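Local coordinates for protein putative fimbriae assembly chaperone (Salmonella typhimurium, PDB 2CO7) that probably acts as a periplasmic chaperone of the PapD family that holds fimbrial subunits in a folded, assembly-ready state before they join the growing fimbria, at residues M85-A99 and S121-V135. Numbering follows the deposited sequence.
Sequences MPTDRETLQWVCIKA and SINACDKLIFRPDAV. With SO4 (sulfate ion), chain D.
Antiparallel strands 91-99 and 121-131 form a ladder in the immunoglobulin-like N-terminal domain of this PapD-family chaperone, pinned midway by the disulfide Cys96-Cys125. The disulfide spans a non-hydrogen-bonded pair; with both SG atoms beside their own backbone N (chi1 -69° and -58°), the sulfurs meet at 2.1 Å. On the same face, Lys127 runs alongside Trp94 and lays CG over the six-membered ring, a CH-pi contact 3.8 Å from the centroid. Lys127 NZ hydrogen-bonds O2 of a sulfate, probably from the crystallisation liquor, at 2.9 Å and also the backbone of the chain of another protein, whose strand adds in parallel to residues 121-125, consistent with donor-strand complementation, as in chaperone-subunit complexes of this family. Farther along this face Lys98 folds back to bring NZ to Asn123 OD1. On the other face, Gln93 curls at chi2 (75°), and its NE2 joins its own backbone N on Leu128 O, the two donors arriving from opposite faces of the carbonyl plane. Nearby, Met85 sets CE over the centre of the Phe130 ring, 3.7 Å from the centroid. Toward the second domain, Arg131 forms a side-on salt bridge with Glu90, guanidinium and carboxylate nearly coplanar, while Asp208 forms a second salt bridge to Arg131 NH2 and Tyr164 N binds the other carboxylate oxygen. Both arginine bonds end on Glu90 OE2, from Arg131 NE at 2.7 Å and Arg131 NH2 at 2.9 Å.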
loop_
_atom_site.group_PDB
_atom_site.type_symbol
_atom_site.label_atom_id
_atom_site.label_comp_id
_atom_site.label_asym_id
_atom_site.label_seq_id
_atom_site.Cartn_x
_atom_site.Cartn_y
_atom_site.Cartn_z
ATOM N N MET B 85 8.100 -21.522 8.817
ATOM C CA MET B 85 7.721 -20.415 9.682
ATOM C C MET B 85 7.873 -20.736 11.165
ATOM O O MET B 85 7.651 -21.875 11.588
ATOM C CB MET B 85 6.332 -19.907 9.333
ATOM C CG MET B 85 6.386 -18.942 8.126
ATOM S SD MET B 85 4.797 -18.417 7.506
ATOM C CE MET B 85 4.076 -20.014 7.235
ATOM N N PRO B 86 8.305 -19.734 11.955
ATOM C CA PRO B 86 8.438 -19.965 13.394
ATOM C C PRO B 86 7.136 -20.431 14.040
ATOM O O PRO B 86 6.052 -20.227 13.489
ATOM C CB PRO B 86 8.883 -18.601 13.952
ATOM C CG PRO B 86 8.780 -17.626 12.835
ATOM C CD PRO B 86 8.725 -18.379 11.557
ATOM N N THR B 87 7.254 -21.088 15.189
ATOM C CA THR B 87 6.086 -21.616 15.877
ATOM C C THR B 87 5.711 -20.754 17.079
ATOM O O THR B 87 4.678 -20.980 17.686
ATOM C CB THR B 87 6.302 -23.087 16.378
ATOM O OG1 THR B 87 7.502 -23.165 17.140
ATOM C CG2 THR B 87 6.399 -24.072 15.221
ATOM N N ASP B 88 6.570 -19.789 17.436
ATOM C CA ASP B 88 6.428 -19.032 18.711
ATOM C C ASP B 88 6.119 -17.547 18.502
ATOM O O ASP B 88 6.147 -16.775 19.448
ATOM C CB ASP B 88 7.696 -19.174 19.577
ATOM C CG ASP B 88 8.885 -18.409 19.009
ATOM O OD1 ASP B 88 8.870 -18.117 17.786
ATOM O OD2 ASP B 88 9.837 -18.107 19.777
ATOM N N ARG B 89 5.883 -17.153 17.259
ATOM C CA ARG B 89 5.545 -15.775 16.942
ATOM C C ARG B 89 4.853 -15.764 15.596
ATOM O O ARG B 89 5.053 -16.689 14.773
ATOM C CB ARG B 89 6.823 -14.908 16.896
ATOM C CG ARG B 89 7.819 -15.355 15.831
ATOM C CD ARG B 89 9.237 -14.846 16.148
ATOM N NE ARG B 89 9.827 -15.546 17.294
ATOM C CZ ARG B 89 10.959 -15.204 17.912
ATOM N NH1 ARG B 89 11.411 -15.944 18.916
ATOM N NH2 ARG B 89 11.643 -14.119 17.557
ATOM N N GLU B 90 4.067 -14.721 15.354
ATOM C CA GLU B 90 3.511 -14.466 14.008
ATOM C C GLU B 90 4.591 -14.196 12.955
ATOM O O GLU B 90 5.709 -13.780 13.268
ATOM C CB GLU B 90 2.590 -13.241 14.045
ATOM C CG GLU B 90 1.320 -13.484 14.884
ATOM C CD GLU B 90 0.308 -12.373 14.754
ATOM O OE1 GLU B 90 0.719 -11.203 14.675
ATOM O OE2 GLU B 90 -0.909 -12.665 14.771
ATOM N N THR B 91 4.208 -14.396 11.698
ATOM C CA THR B 91 5.033 -14.132 10.535
ATOM C C THR B 91 4.139 -13.387 9.567
ATOM O O THR B 91 3.023 -13.821 9.285
ATOM C CB THR B 91 5.548 -15.422 9.839
ATOM O OG1 THR B 91 6.424 -16.140 10.719
ATOM C CG2 THR B 91 6.345 -15.049 8.563
ATOM N N LEU B 92 4.622 -12.246 9.096
ATOM C CA LEU B 92 3.828 -11.389 8.236
ATOM C C LEU B 92 4.197 -11.631 6.781
ATOM O O LEU B 92 5.381 -11.806 6.455
ATOM C CB LEU B 92 4.069 -9.917 8.596
ATOM C CG LEU B 92 3.106 -9.023 7.790
ATOM C CD1 LEU B 92 2.417 -7.951 8.656
ATOM C CD2 LEU B 92 3.826 -8.419 6.635
ATOM N N GLN B 93 3.184 -11.662 5.926
ATOM C CA GLN B 93 3.353 -11.647 4.466
ATOM C C GLN B 93 2.428 -10.534 3.914
ATOM O O GLN B 93 1.648 -9.908 4.663
ATOM C CB GLN B 93 2.856 -12.998 3.882
ATOM C CG GLN B 93 3.669 -14.209 4.077
ATOM C CD GLN B 93 3.630 -14.814 5.473
ATOM O OE1 GLN B 93 4.544 -15.486 5.829
ATOM N NE2 GLN B 93 2.549 -14.608 6.230
ATOM N N TRP B 94 2.469 -10.331 2.597
ATOM C CA TRP B 94 1.561 -9.429 1.930
ATOM C C TRP B 94 0.874 -10.165 0.794
ATOM O O TRP B 94 1.541 -10.789 -0.027
ATOM C CB TRP B 94 2.331 -8.271 1.310
ATOM C CG TRP B 94 2.959 -7.377 2.328
ATOM C CD1 TRP B 94 4.239 -7.486 2.864
ATOM C CD2 TRP B 94 2.341 -6.273 2.978
ATOM N NE1 TRP B 94 4.436 -6.492 3.802
ATOM C CE2 TRP B 94 3.292 -5.743 3.902
ATOM C CE3 TRP B 94 1.066 -5.698 2.905
ATOM C CZ2 TRP B 94 3.025 -4.614 4.695
ATOM C CZ3 TRP B 94 0.805 -4.538 3.692
ATOM C CH2 TRP B 94 1.779 -4.048 4.598
ATOM N N VAL B 95 -0.445 -10.060 0.751
ATOM C CA VAL B 95 -1.237 -10.601 -0.358
ATOM C C VAL B 95 -1.636 -9.380 -1.205
ATOM O O VAL B 95 -2.292 -8.475 -0.723
ATOM C CB VAL B 95 -2.428 -11.510 0.137
ATOM C CG1 VAL B 95 -3.442 -10.772 1.060
ATOM C CG2 VAL B 95 -3.157 -12.134 -1.042
ATOM N N CYS B 96 -1.216 -9.408 -2.472
ATOM C CA CYS B 96 -1.349 -8.277 -3.377
ATOM C C CYS B 96 -2.221 -8.666 -4.562
ATOM O O CYS B 96 -2.137 -9.779 -5.076
ATOM C CB CYS B 96 0.014 -7.890 -3.895
ATOM S SG CYS B 96 1.113 -7.174 -2.651
ATOM N N ILE B 97 -3.048 -7.722 -4.966
ATOM C CA ILE B 97 -4.004 -7.899 -6.047
ATOM C C ILE B 97 -3.657 -6.829 -7.053
ATOM O O ILE B 97 -3.767 -5.643 -6.719
ATOM C CB ILE B 97 -5.456 -7.616 -5.523
ATOM C CG1 ILE B 97 -5.872 -8.585 -4.411
ATOM C CG2 ILE B 97 -6.490 -7.568 -6.669
ATOM C CD1 ILE B 97 -5.587 -10.002 -4.684
ATOM N N LYS B 98 -3.195 -7.246 -8.233
ATOM C CA LYS B 98 -2.904 -6.329 -9.344
ATOM C C LYS B 98 -4.087 -6.332 -10.297
ATOM O O LYS B 98 -4.506 -7.406 -10.774
ATOM C CB LYS B 98 -1.668 -6.774 -10.133
ATOM C CG LYS B 98 -1.303 -5.799 -11.283
ATOM C CD LYS B 98 -0.154 -6.306 -12.170
ATOM C CE LYS B 98 1.113 -6.567 -11.352
ATOM N NZ LYS B 98 1.706 -5.264 -10.899
ATOM N N ALA B 99 -4.591 -5.135 -10.595
ATOM C CA ALA B 99 -5.780 -4.999 -11.456
ATOM C C ALA B 99 -5.388 -4.138 -12.644
ATOM O O ALA B 99 -4.766 -3.083 -12.499
ATOM C CB ALA B 99 -6.955 -4.397 -10.690
ATOM N N SER B 121 -2.995 1.219 -13.858
ATOM C CA SER B 121 -3.108 -0.100 -13.280
ATOM C C SER B 121 -2.843 0.063 -11.788
ATOM O O SER B 121 -2.142 0.980 -11.377
ATOM C CB SER B 121 -2.120 -1.069 -13.916
ATOM O OG SER B 121 -0.808 -0.760 -13.532
ATOM N N ILE B 122 -3.429 -0.801 -10.973
ATOM C CA ILE B 122 -3.304 -0.614 -9.529
ATOM C C ILE B 122 -2.975 -1.913 -8.816
ATOM O O ILE B 122 -3.261 -2.996 -9.328
ATOM C CB ILE B 122 -4.526 0.158 -8.904
ATOM C CG1 ILE B 122 -5.818 -0.623 -9.061
ATOM C CG2 ILE B 122 -4.756 1.546 -9.618
ATOM C CD1 ILE B 122 -7.091 0.121 -8.434
ATOM N N ASN B 123 -2.338 -1.781 -7.655
ATOM C CA ASN B 123 -1.902 -2.932 -6.867
ATOM C C ASN B 123 -2.292 -2.668 -5.443
ATOM O O ASN B 123 -1.823 -1.689 -4.841
ATOM C CB ASN B 123 -0.383 -3.112 -6.950
ATOM C CG ASN B 123 0.110 -3.206 -8.346
ATOM O OD1 ASN B 123 0.172 -4.304 -8.898
ATOM N ND2 ASN B 123 0.441 -2.058 -8.959
ATOM N N ALA B 124 -3.223 -3.470 -4.923
ATOM C CA ALA B 124 -3.682 -3.304 -3.563
ATOM C C ALA B 124 -3.149 -4.466 -2.756
ATOM O O ALA B 124 -3.471 -5.611 -3.062
ATOM C CB ALA B 124 -5.257 -3.283 -3.515
ATOM N N CYS B 125 -2.422 -4.175 -1.675
ATOM C CA CYS B 125 -1.809 -5.227 -0.866
ATOM C C CYS B 125 -2.310 -5.196 0.584
ATOM O O CYS B 125 -2.356 -4.107 1.221
ATOM C CB CYS B 125 -0.272 -5.100 -0.917
ATOM S SG CYS B 125 0.437 -5.192 -2.606
ATOM N N ASP B 126 -2.672 -6.374 1.096
ATOM C CA ASP B 126 -3.091 -6.523 2.510
ATOM C C ASP B 126 -2.040 -7.310 3.251
ATOM O O ASP B 126 -1.436 -8.237 2.703
ATOM C CB ASP B 126 -4.369 -7.377 2.638
ATOM C CG ASP B 126 -5.656 -6.625 2.331
ATOM O OD1 ASP B 126 -6.683 -7.283 2.539
ATOM O OD2 ASP B 126 -5.666 -5.448 1.934
ATOM N N LYS B 127 -1.870 -7.000 4.536
ATOM C CA LYS B 127 -1.134 -7.915 5.397
ATOM C C LYS B 127 -1.838 -9.259 5.484
ATOM O O LYS B 127 -3.069 -9.333 5.699
ATOM C CB LYS B 127 -0.939 -7.314 6.797
ATOM C CG LYS B 127 -0.175 -6.010 6.758
ATOM C CD LYS B 127 -0.157 -5.314 8.121
ATOM C CE LYS B 127 0.604 -3.977 7.981
ATOM N NZ LYS B 127 0.388 -3.063 9.164
ATOM N N LEU B 128 -1.031 -10.304 5.287
ATOM C CA LEU B 128 -1.459 -11.685 5.485
ATOM C C LEU B 128 -0.625 -12.202 6.665
ATOM O O LEU B 128 0.596 -12.466 6.550
ATOM C CB LEU B 128 -1.206 -12.513 4.225
ATOM C CG LEU B 128 -1.379 -14.027 4.389
ATOM C CD1 LEU B 128 -2.884 -14.298 4.724
ATOM C CD2 LEU B 128 -0.997 -14.753 3.087
ATOM N N ILE B 129 -1.280 -12.335 7.795
ATOM C CA ILE B 129 -0.560 -12.562 9.057
ATOM C C ILE B 129 -0.740 -13.985 9.477
ATOM O O ILE B 129 -1.869 -14.410 9.805
ATOM C CB ILE B 129 -0.948 -11.549 10.173
ATOM C CG1 ILE B 129 -0.729 -10.089 9.687
ATOM C CG2 ILE B 129 -0.113 -11.772 11.477
ATOM C CD1 ILE B 129 -1.355 -8.964 10.613
ATOM N N PHE B 130 0.392 -14.703 9.500
ATOM C CA PHE B 130 0.369 -16.096 9.891
ATOM C C PHE B 130 0.483 -16.261 11.412
ATOM O O PHE B 130 1.451 -15.803 11.989
ATOM C CB PHE B 130 1.459 -16.887 9.154
ATOM C CG PHE B 130 1.422 -18.349 9.454
ATOM C CD1 PHE B 130 0.493 -19.178 8.811
ATOM C CD2 PHE B 130 2.323 -18.907 10.365
ATOM C CE1 PHE B 130 0.475 -20.605 9.091
ATOM C CE2 PHE B 130 2.322 -20.285 10.642
ATOM C CZ PHE B 130 1.388 -21.134 10.004
ATOM N N ARG B 131 -0.495 -16.919 12.026
ATOM C CA ARG B 131 -0.536 -17.102 13.482
ATOM C C ARG B 131 -0.447 -18.602 13.845
ATOM O O ARG B 131 -1.431 -19.393 13.665
ATOM C CB ARG B 131 -1.798 -16.443 14.061
ATOM C CG ARG B 131 -1.830 -16.421 15.615
ATOM C CD ARG B 131 -2.992 -15.646 16.112
ATOM N NE ARG B 131 -2.903 -14.247 15.650
ATOM C CZ ARG B 131 -3.903 -13.381 15.668
ATOM N NH1 ARG B 131 -5.112 -13.732 16.143
ATOM N NH2 ARG B 131 -3.694 -12.158 15.209
ATOM N N PRO B 132 0.734 -19.011 14.338
ATOM C CA PRO B 132 0.932 -20.372 14.830
ATOM C C PRO B 132 -0.141 -20.732 15.853
ATOM O O PRO B 132 -0.647 -19.859 16.561
ATOM C CB PRO B 132 2.330 -20.323 15.458
ATOM C CG PRO B 132 3.021 -19.230 14.683
ATOM C CD PRO B 132 1.974 -18.207 14.451
ATOM N N ASP B 133 -0.478 -22.016 15.924
ATOM C CA ASP B 133 -1.559 -22.467 16.793
ATOM C C ASP B 133 -1.223 -22.238 18.277
ATOM O O ASP B 133 -2.111 -21.982 19.092
ATOM C CB ASP B 133 -1.861 -23.940 16.496
ATOM C CG ASP B 133 -3.270 -24.361 16.924
ATOM O OD1 ASP B 133 -3.387 -25.296 17.754
ATOM O OD2 ASP B 133 -4.246 -23.745 16.450
ATOM N N ALA B 134 0.056 -22.288 18.618
ATOM C CA ALA B 134 0.501 -22.039 19.996
ATOM C C ALA B 134 0.608 -20.563 20.362
ATOM O O ALA B 134 0.915 -20.228 21.517
ATOM C CB ALA B 134 1.824 -22.767 20.280
ATOM N N VAL B 135 0.334 -19.676 19.399
ATOM C CA VAL B 135 0.239 -18.254 19.682
ATOM C C VAL B 135 -1.230 -17.938 19.959
ATOM O O VAL B 135 -2.014 -17.771 19.028
ATOM C CB VAL B 135 0.823 -17.400 18.524
ATOM C CG1 VAL B 135 0.686 -15.870 18.780
ATOM C CG2 VAL B 135 2.311 -17.752 18.326
HETATM S S SO4 D . 1.938 0.400 8.951
HETATM O O1 SO4 D . 1.443 1.649 8.345
HETATM O O2 SO4 D . 1.688 -0.717 8.049
HETATM O O3 SO4 D . 3.367 0.620 9.169
HETATM O O4 SO4 D . 1.369 0.189 10.294
HETATM O O HOH W 1 2.572 -23.206 17.211
#